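Local coordinates for protein endosialidase (Enterobacteria phage phi92, PDB 4HIZ) that cleaves polysialic acid chains internally as a trimeric phage enzyme, probably acting on both alpha-2,8 and alpha-2,9 linkages of the bacterial capsule, at residues P80-W85 and D511-D516; G104-V109 and S503-Y508; D460-G465 and E491-P496. All coordinates share one frame; numbering follows the deposited sequence.

Contact 1 of 3, residues P80-W85 and D511-D516; sequences PFYNAW and DGHPAD. With CA (calcium ion), chain B; NA (sodium ion), chain C.
A buried calcium site in the catalytic beta-propeller joins 80-85 to 511-516, with Phe81, His513, Ala515 and Asp516 as its ligands here. Three are backbone carbonyls, among them His513 O at 2.4 Å from the calcium ion; the one carboxylate oxygen, Asp516 OD2, lies at 2.7 Å, and Thr79 O completes the set. The shared metal draws acceptors together, so Phe81 O and Ala515 O sit 3.5 Å apart. Around it the backbones are tied by a nearly straight bond from His513 N to Pro80 O (2.9 Å, 171°) and by Asn83 N, which reaches Ala515 O from above the carbonyl plane at 3.2 Å. Asn83 and Asp516 run side by side: the amide ND2 meets OD1 of the aspartate at 2.9 Å, with OD1 in the amide plane but the donor above the carboxylate plane. Thr77 OG1 also bonds to that OD1. With CG anti to the backbone N (chi1 -163°), the Tyr82 ring lies against 511-516, and its OH bonds to His107 NE2. Over the centre of one ring face sits Ala515 CB, a CH-pi contact 3.6 Å from the centroid.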
loop_
_atom_site.group_PDB
_atom_site.type_symbol
_atom_site.label_atom_id
_atom_site.label_comp_id
_atom_site.label_asym_id
_atom_site.label_seq_id
_atom_site.Cartn_x
_atom_site.Cartn_y
_atom_site.Cartn_z
ATOM N N PRO A 80 3.077 6.685 9.773
ATOM C CA PRO A 80 2.731 7.953 10.456
ATOM C C PRO A 80 3.147 7.953 11.918
ATOM O O PRO A 80 2.960 8.963 12.604
ATOM C CB PRO A 80 1.201 8.005 10.350
ATOM C CG PRO A 80 0.801 6.543 10.337
ATOM C CD PRO A 80 1.910 5.791 9.617
ATOM N N PHE A 81 3.719 6.851 12.379
ATOM C CA PHE A 81 4.311 6.896 13.719
ATOM C C PHE A 81 5.535 7.784 13.720
ATOM O O PHE A 81 6.100 8.132 12.659
ATOM C CB PHE A 81 4.710 5.482 14.187
ATOM C CG PHE A 81 3.529 4.642 14.596
ATOM C CD1 PHE A 81 3.013 4.702 15.886
ATOM C CD2 PHE A 81 2.907 3.804 13.683
ATOM C CE1 PHE A 81 1.902 3.899 16.275
ATOM C CE2 PHE A 81 1.809 3.009 14.047
ATOM C CZ PHE A 81 1.301 3.054 15.348
ATOM N N TYR A 82 5.946 8.173 14.928
ATOM C CA TYR A 82 7.212 8.878 15.096
ATOM C C TYR A 82 8.277 7.769 15.110
ATOM O O TYR A 82 8.478 7.093 16.132
ATOM C CB TYR A 82 7.190 9.690 16.429
ATOM C CG TYR A 82 8.273 10.751 16.474
ATOM C CD1 TYR A 82 9.619 10.411 16.694
ATOM C CD2 TYR A 82 7.947 12.116 16.330
ATOM C CE1 TYR A 82 10.609 11.399 16.726
ATOM C CE2 TYR A 82 8.928 13.091 16.344
ATOM C CZ TYR A 82 10.252 12.741 16.542
ATOM O OH TYR A 82 11.201 13.739 16.557
ATOM N N ASN A 83 8.908 7.546 13.961
ATOM C CA ASN A 83 9.852 6.435 13.776
ATOM C C ASN A 83 11.239 7.022 13.852
ATOM O O ASN A 83 11.655 7.759 12.949
ATOM C CB ASN A 83 9.649 5.802 12.397
ATOM C CG ASN A 83 8.258 5.235 12.248
ATOM O OD1 ASN A 83 7.783 4.515 13.143
ATOM N ND2 ASN A 83 7.584 5.540 11.120
ATOM N N ALA A 84 11.993 6.652 14.896
ATOM C CA ALA A 84 13.263 7.316 15.103
ATOM C C ALA A 84 14.199 6.453 15.952
ATOM O O ALA A 84 13.812 5.389 16.428
ATOM C CB ALA A 84 13.005 8.708 15.796
ATOM N N TRP A 85 15.420 6.940 16.093
ATOM C CA TRP A 85 16.436 6.312 16.981
ATOM C C TRP A 85 16.831 4.884 16.577
ATOM O O TRP A 85 16.593 3.926 17.349
ATOM C CB TRP A 85 15.968 6.318 18.472
ATOM C CG TRP A 85 15.484 7.692 18.915
ATOM C CD1 TRP A 85 16.251 8.800 19.222
ATOM C CD2 TRP A 85 14.120 8.077 19.090
ATOM N NE1 TRP A 85 15.417 9.860 19.547
ATOM C CE2 TRP A 85 14.110 9.439 19.489
ATOM C CE3 TRP A 85 12.900 7.390 18.988
ATOM C CZ2 TRP A 85 12.916 10.153 19.714
ATOM C CZ3 TRP A 85 11.701 8.106 19.220
ATOM C CH2 TRP A 85 11.729 9.467 19.623
ATOM N N ASP A 511 -1.253 13.952 8.701
ATOM C CA ASP A 511 -0.065 13.246 8.189
ATOM C C ASP A 511 0.739 12.524 9.262
ATOM O O ASP A 511 1.887 12.109 9.025
ATOM C CB ASP A 511 0.829 14.236 7.444
ATOM C CG ASP A 511 0.059 14.939 6.312
ATOM O OD1 ASP A 511 -0.386 14.215 5.379
ATOM O OD2 ASP A 511 -0.144 16.177 6.383
ATOM N N GLY A 512 0.163 12.417 10.453
ATOM C CA GLY A 512 0.925 11.833 11.556
ATOM C C GLY A 512 2.243 12.566 11.758
ATOM O O GLY A 512 2.321 13.798 11.600
ATOM N N HIS A 513 3.281 11.816 12.143
ATOM C CA HIS A 513 4.587 12.379 12.484
ATOM C C HIS A 513 5.585 12.245 11.359
ATOM O O HIS A 513 5.654 11.170 10.705
ATOM C CB HIS A 513 5.101 11.646 13.741
ATOM C CG HIS A 513 4.154 11.803 14.882
ATOM N ND1 HIS A 513 4.012 13.001 15.557
ATOM C CD2 HIS A 513 3.231 10.961 15.396
ATOM C CE1 HIS A 513 3.057 12.874 16.465
ATOM N NE2 HIS A 513 2.574 11.639 16.397
ATOM N N PRO A 514 6.402 13.296 11.145
ATOM C CA PRO A 514 7.259 13.324 9.945
ATOM C C PRO A 514 8.560 12.565 10.147
ATOM O O PRO A 514 9.335 12.460 9.196
ATOM C CB PRO A 514 7.576 14.828 9.766
ATOM C CG PRO A 514 7.464 15.401 11.167
ATOM C CD PRO A 514 6.314 14.615 11.805
ATOM N N ALA A 515 8.826 12.078 11.365
ATOM C CA ALA A 515 10.067 11.330 11.592
ATOM C C ALA A 515 10.034 9.937 10.958
ATOM O O ALA A 515 9.118 9.159 11.223
ATOM C CB ALA A 515 10.287 11.187 13.114
ATOM N N ASP A 516 11.028 9.659 10.114
ATOM C CA ASP A 516 11.187 8.357 9.442
ATOM C C ASP A 516 12.678 8.082 9.241
ATOM O O ASP A 516 13.512 8.949 9.506
ATOM C CB ASP A 516 10.411 8.326 8.087
ATOM C CG ASP A 516 8.949 7.996 8.293
ATOM O OD1 ASP A 516 8.633 6.859 8.731
ATOM O OD2 ASP A 516 8.103 8.889 8.063
HETATM CA CA CA B . 6.738 9.018 10.365
HETATM NA NA NA C . -2.814 14.569 4.200
HETATM O O HOH W 1 13.594 9.477 12.338
HETATM O O HOH W 2 -2.996 14.926 1.260
HETATM O O HOH W 3 -3.990 16.341 5.665
#

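Contact 2 of 3, residues G104-V109 and S503-Y508; sequences GERHGV and SKKLWY
Lys505 lies across Arg106: its CD sits over the centre of one face of the guanidinium, 3.7 Å from Arg106 CZ, and the two side chains cross at about a right angle. The aliphatic part of the lysine does the touching. Its chain runs extended to CE and then bends at chi4 (-83°), which turns NZ to a water shared with Glu105 O, while Ser498 OG binds the same amine. The two positive ends stay apart, with Arg106 NH1 5.4 Å from Lys505 NZ.

The rotation of the guanidinium is set largely by Glu105, the residue just before it. Arg106 grips it side-on, NE and NH2 both lying in plane with the one oxygen OE2; the NH2 bond is 2.8 Å, and NE uses the anti lone pair. Glu105 itself crosses Lys505 at about a right angle, CB to CB, and its other oxygen OE1 comes to the edge of the Trp507 ring, 3.6 Å from CZ3, with carboxylate and ring planes 52° apart. Asn111 ND2 also bonds to OE1.

The two loops belong to the propeller: 104-109 follows strand 96-104, whereas the loop 503-508 lies in the long connection between strands 483-490 and 516-523. Ser503 lines a glycan site and touches a bound sialic acid, so this is the sugar-facing end of the contact. No direct hydrogen bond crosses between the segments, and water does the bridging instead. One water donates to Glu105 OE1 and to Lys504 O; another accepts from Arg106 NH2 in the guanidinium plane and donates to Ser503 O at 3.0 Å. On the buried side, the Trp507 ring stacks on Phe81 and meets His578 of a second subunit.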
loop_
_atom_site.group_PDB
_atom_site.type_symbol
_atom_site.label_atom_id
_atom_site.label_comp_id
_atom_site.label_asym_id
_atom_site.label_seq_id
_atom_site.Cartn_x
_atom_site.Cartn_y
_atom_site.Cartn_z
ATOM N N GLY A 104 6.957 5.334 17.910
ATOM C CA GLY A 104 6.119 5.895 18.973
ATOM C C GLY A 104 5.424 7.154 18.488
ATOM O O GLY A 104 4.945 7.203 17.331
ATOM N N GLU A 105 5.371 8.176 19.332
ATOM C CA GLU A 105 4.645 9.383 18.962
ATOM C C GLU A 105 5.408 10.668 19.331
ATOM O O GLU A 105 5.035 11.752 18.907
ATOM C CB GLU A 105 3.269 9.419 19.632
ATOM C CG GLU A 105 3.400 9.653 21.179
ATOM C CD GLU A 105 2.072 9.543 21.923
ATOM O OE1 GLU A 105 1.225 8.705 21.507
ATOM O OE2 GLU A 105 1.886 10.298 22.930
ATOM N N ARG A 106 6.465 10.545 20.148
ATOM C CA ARG A 106 7.177 11.716 20.662
ATOM C C ARG A 106 8.511 11.283 21.268
ATOM O O ARG A 106 8.826 10.102 21.325
ATOM C CB ARG A 106 6.341 12.392 21.761
ATOM C CG ARG A 106 6.263 11.549 23.049
ATOM C CD ARG A 106 5.493 12.285 24.137
ATOM N NE ARG A 106 4.045 12.146 23.914
ATOM C CZ ARG A 106 3.138 13.030 24.316
ATOM N NH1 ARG A 106 3.525 14.144 24.907
ATOM N NH2 ARG A 106 1.854 12.819 24.091
ATOM N N HIS A 107 9.283 12.255 21.728
ATOM C CA HIS A 107 10.517 11.972 22.455
ATOM C C HIS A 107 10.147 11.537 23.852
ATOM O O HIS A 107 10.246 12.301 24.802
ATOM C CB HIS A 107 11.437 13.208 22.455
ATOM C CG HIS A 107 12.081 13.440 21.123
ATOM N ND1 HIS A 107 13.439 13.638 20.970
ATOM C CD2 HIS A 107 11.546 13.479 19.872
ATOM C CE1 HIS A 107 13.710 13.776 19.673
ATOM N NE2 HIS A 107 12.579 13.695 18.995
ATOM N N GLY A 108 9.702 10.302 23.960
ATOM C CA GLY A 108 9.240 9.731 25.207
ATOM C C GLY A 108 8.744 8.339 24.869
ATOM O O GLY A 108 8.728 7.948 23.676
ATOM N N VAL A 109 8.334 7.566 25.880
ATOM C CA VAL A 109 7.938 6.185 25.589
ATOM C C VAL A 109 6.426 5.967 25.481
ATOM O O VAL A 109 5.960 4.821 25.486
ATOM C CB VAL A 109 8.583 5.178 26.599
ATOM C CG1 VAL A 109 10.103 5.175 26.407
ATOM C CG2 VAL A 109 8.221 5.538 28.101
ATOM N N SER A 503 -2.579 17.987 19.663
ATOM C CA SER A 503 -1.717 17.935 20.853
ATOM C C SER A 503 -1.632 16.513 21.430
ATOM O O SER A 503 -0.634 16.176 22.093
ATOM C CB SER A 503 -2.172 18.917 21.929
ATOM O OG SER A 503 -3.417 18.494 22.453
ATOM N N LYS A 504 -2.655 15.684 21.187
ATOM C CA LYS A 504 -2.626 14.274 21.625
ATOM C C LYS A 504 -1.626 13.390 20.851
ATOM O O LYS A 504 -1.351 12.273 21.277
ATOM C CB LYS A 504 -4.017 13.636 21.548
ATOM C CG LYS A 504 -5.033 14.152 22.567
ATOM C CD LYS A 504 -6.385 13.444 22.398
ATOM C CE LYS A 504 -7.482 14.135 23.191
ATOM N NZ LYS A 504 -8.713 13.302 23.254
ATOM N N LYS A 505 -1.084 13.918 19.757
ATOM C CA LYS A 505 -0.053 13.248 18.953
ATOM C C LYS A 505 -0.536 11.964 18.288
ATOM O O LYS A 505 0.253 11.019 18.067
ATOM C CB LYS A 505 1.223 12.994 19.791
ATOM C CG LYS A 505 1.863 14.360 20.193
ATOM C CD LYS A 505 3.220 14.182 20.831
ATOM C CE LYS A 505 3.836 15.553 21.209
ATOM N NZ LYS A 505 4.528 16.231 20.063
ATOM N N LEU A 506 -1.818 11.921 17.950
ATOM C CA LEU A 506 -2.350 10.748 17.253
ATOM C C LEU A 506 -1.707 10.567 15.875
ATOM O O LEU A 506 -1.805 11.444 15.020
ATOM C CB LEU A 506 -3.876 10.871 17.066
ATOM C CG LEU A 506 -4.695 11.129 18.348
ATOM C CD1 LEU A 506 -6.173 11.330 17.961
ATOM C CD2 LEU A 506 -4.552 9.947 19.288
ATOM N N TRP A 507 -1.116 9.408 15.643
ATOM C CA TRP A 507 -0.417 9.172 14.386
ATOM C C TRP A 507 -1.387 9.120 13.213
ATOM O O TRP A 507 -1.001 9.446 12.107
ATOM C CB TRP A 507 0.426 7.867 14.469
ATOM C CG TRP A 507 -0.306 6.748 15.144
ATOM C CD1 TRP A 507 -1.184 5.858 14.581
ATOM C CD2 TRP A 507 -0.234 6.413 16.533
ATOM N NE1 TRP A 507 -1.663 4.977 15.548
ATOM C CE2 TRP A 507 -1.098 5.315 16.750
ATOM C CE3 TRP A 507 0.462 6.957 17.622
ATOM C CZ2 TRP A 507 -1.267 4.724 18.001
ATOM C CZ3 TRP A 507 0.304 6.366 18.870
ATOM C CH2 TRP A 507 -0.554 5.262 19.055
ATOM N N TYR A 508 -2.633 8.737 13.466
ATOM C CA TYR A 508 -3.554 8.517 12.364
ATOM C C TYR A 508 -4.295 9.766 11.956
ATOM O O TYR A 508 -5.085 9.733 11.006
ATOM C CB TYR A 508 -4.530 7.392 12.713
ATOM C CG TYR A 508 -5.267 7.578 14.049
ATOM C CD1 TYR A 508 -6.376 8.414 14.157
ATOM C CD2 TYR A 508 -4.914 6.830 15.162
ATOM C CE1 TYR A 508 -7.069 8.536 15.366
ATOM C CE2 TYR A 508 -5.601 6.950 16.364
ATOM C CZ TYR A 508 -6.687 7.794 16.450
ATOM O OH TYR A 508 -7.392 7.913 17.627
HETATM O O HOH W 4 6.227 14.367 18.757
HETATM O O HOH W 5 -1.258 9.490 20.870
HETATM O O HOH W 6 -0.340 14.661 24.619
#

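Contact 3 of 3, residues D460-G465 and E491-P496; sequences DQIYQG and EDFLSP
Three hydrogen bonds tie Ile462 and Gln464 to the 491-496 loop. Glu491 N donates to Ile462 O in the carbonyl plane (2.8 Å), and the carboxylate of the same glutamate reaches back: Gln464 N meets its OE1 at 2.8 Å on the anti side, almost straight at 171°. The other oxygen, OE2, takes Ala471 N. Bent at chi2 (-78°), the Gln464 side chain lays its amide against the opposite backbone, where NE2 bonds to Phe493 O at 3.1 Å from above the carbonyl plane; OE1 takes His466 N. Water adds a bridge from Ile462 N to Glu491 O.

The apolar part is a crossing of Ile462 and Phe493 at about a right angle. Ile462 CG2 stands over one face of the ring, offset toward the rim and 3.5 Å from CE1, while CD1 of the isoleucine touches CE2 at 3.6 Å. Tyr433 meets the phenylalanine ring edge-to-face, and Asn95 of a second subunit packs on it.

Within 491-496, Leu494 N bonds to Asp492 OD1 at 2.8 Å: an Asx turn, set where two inter-strand loops of the beta-propeller meet the neighbouring subunit.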
loop_
_atom_site.group_PDB
_atom_site.type_symbol
_atom_site.label_atom_id
_atom_site.label_comp_id
_atom_site.label_asym_id
_atom_site.label_seq_id
_atom_site.Cartn_x
_atom_site.Cartn_y
_atom_site.Cartn_z
ATOM N N ASP A 460 21.736 16.071 2.812
ATOM C CA ASP A 460 21.003 16.972 3.693
ATOM C C ASP A 460 19.601 16.420 3.921
ATOM O O ASP A 460 18.915 15.998 2.955
ATOM C CB ASP A 460 20.798 18.352 3.037
ATOM C CG ASP A 460 22.059 19.232 3.010
ATOM O OD1 ASP A 460 23.107 18.844 3.562
ATOM O OD2 ASP A 460 21.966 20.353 2.432
ATOM N N GLN A 461 19.151 16.512 5.164
ATOM C CA GLN A 461 17.842 16.048 5.614
ATOM C C GLN A 461 16.917 17.254 5.806
ATOM O O GLN A 461 17.308 18.395 5.525
ATOM C CB GLN A 461 18.023 15.306 6.955
ATOM C CG GLN A 461 18.423 13.845 6.722
ATOM C CD GLN A 461 19.612 13.688 5.786
ATOM O OE1 GLN A 461 20.769 14.003 6.156
ATOM N NE2 GLN A 461 19.348 13.185 4.558
ATOM N N ILE A 462 15.726 16.995 6.335
ATOM C CA ILE A 462 14.787 18.058 6.698
ATOM C C ILE A 462 14.438 17.964 8.186
ATOM O O ILE A 462 14.167 16.884 8.704
ATOM C CB ILE A 462 13.481 17.937 5.848
ATOM C CG1 ILE A 462 13.772 18.297 4.379
ATOM C CG2 ILE A 462 12.335 18.828 6.429
ATOM C CD1 ILE A 462 12.618 17.852 3.417
ATOM N N TYR A 463 14.405 19.129 8.839
ATOM C CA TYR A 463 13.859 19.284 10.176
ATOM C C TYR A 463 12.542 20.052 9.982
ATOM O O TYR A 463 12.536 21.163 9.416
ATOM C CB TYR A 463 14.861 20.095 11.036
ATOM C CG TYR A 463 14.269 20.739 12.277
ATOM C CD1 TYR A 463 13.829 19.973 13.357
ATOM C CD2 TYR A 463 14.128 22.119 12.343
ATOM C CE1 TYR A 463 13.267 20.555 14.497
ATOM C CE2 TYR A 463 13.589 22.730 13.491
ATOM C CZ TYR A 463 13.149 21.954 14.551
ATOM O OH TYR A 463 12.579 22.554 15.644
ATOM N N GLN A 464 11.434 19.470 10.436
ATOM C CA GLN A 464 10.089 20.011 10.074
ATOM C C GLN A 464 9.852 21.407 10.731
ATOM O O GLN A 464 9.371 22.328 10.083
ATOM C CB GLN A 464 8.989 19.041 10.490
ATOM C CG GLN A 464 7.579 19.365 9.907
ATOM C CD GLN A 464 6.869 20.480 10.623
ATOM O OE1 GLN A 464 6.914 20.567 11.852
ATOM N NE2 GLN A 464 6.150 21.316 9.864
ATOM N N GLY A 465 10.184 21.565 12.024
ATOM C CA GLY A 465 10.152 22.902 12.621
ATOM C C GLY A 465 9.005 23.285 13.545
ATOM O O GLY A 465 9.141 24.283 14.256
ATOM N N GLU A 491 13.314 14.183 8.792
ATOM C CA GLU A 491 11.890 14.519 8.784
ATOM C C GLU A 491 11.472 14.945 7.394
ATOM O O GLU A 491 12.168 14.640 6.402
ATOM C CB GLU A 491 11.586 15.627 9.831
ATOM C CG GLU A 491 12.186 15.166 11.199
ATOM C CD GLU A 491 11.870 16.127 12.351
ATOM O OE1 GLU A 491 11.345 17.252 12.116
ATOM O OE2 GLU A 491 12.140 15.714 13.501
ATOM N N ASP A 492 10.315 15.609 7.331
ATOM C CA ASP A 492 9.780 16.178 6.069
ATOM C C ASP A 492 9.026 17.413 6.529
ATOM O O ASP A 492 8.936 17.653 7.746
ATOM C CB ASP A 492 8.914 15.148 5.269
ATOM C CG ASP A 492 7.618 14.717 5.992
ATOM O OD1 ASP A 492 6.910 15.556 6.564
ATOM O OD2 ASP A 492 7.261 13.514 5.977
ATOM N N PHE A 493 8.513 18.223 5.607
ATOM C CA PHE A 493 7.902 19.491 6.058
ATOM C C PHE A 493 6.452 19.382 6.524
ATOM O O PHE A 493 5.864 20.376 6.941
ATOM C CB PHE A 493 8.038 20.547 4.942
ATOM C CG PHE A 493 9.468 21.026 4.732
ATOM C CD1 PHE A 493 10.159 21.696 5.764
ATOM C CD2 PHE A 493 10.102 20.833 3.495
ATOM C CE1 PHE A 493 11.473 22.125 5.562
ATOM C CE2 PHE A 493 11.393 21.250 3.279
ATOM C CZ PHE A 493 12.086 21.907 4.317
ATOM N N LEU A 494 5.865 18.192 6.507
ATOM C CA LEU A 494 4.462 18.035 6.938
ATOM C C LEU A 494 4.361 18.031 8.457
ATOM O O LEU A 494 4.917 17.165 9.155
ATOM C CB LEU A 494 3.858 16.739 6.386
ATOM C CG LEU A 494 3.945 16.649 4.857
ATOM C CD1 LEU A 494 3.434 15.298 4.357
ATOM C CD2 LEU A 494 3.167 17.766 4.204
ATOM N N SER A 495 3.669 19.037 8.973
ATOM C CA SER A 495 3.576 19.236 10.428
ATOM C C SER A 495 2.823 18.124 11.145
ATOM O O SER A 495 1.858 17.574 10.623
ATOM C CB SER A 495 2.808 20.537 10.669
ATOM O OG SER A 495 2.747 20.777 12.091
ATOM N N PRO A 496 3.220 17.813 12.393
ATOM C CA PRO A 496 2.421 16.900 13.224
ATOM C C PRO A 496 1.243 17.600 13.932
ATOM O O PRO A 496 0.389 16.937 14.549
ATOM C CB PRO A 496 3.440 16.451 14.297
ATOM C CG PRO A 496 4.353 17.687 14.462
ATOM C CD PRO A 496 4.469 18.268 13.058
HETATM O O HOH W 7 14.959 14.240 6.096
HETATM O O HOH W 8 10.417 19.103 13.878
#

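How the contacts relate
All three contacts lie in the catalytic beta-propeller and share the connection between strands 483-490 and 516-523, which supplies 491-496, 503-508 and 511-516 in that order. The contacts nest: contact 3 falls within the loop closed by contact 2, itself within that of contact 1. Contact 1 is the hub, its centre about 9 Å from contact 2 and about 10 Å from contact 3; contacts 2 and 3 have nearest atoms about 6 Å apart and do not touch. One long connection is thus fastened to strand 82-84 and to the loops after strands 96-104 and 456-460; the calcium ion belongs to contact 1, the glycan site borders contact 2, and each contact also reaches the second subunit.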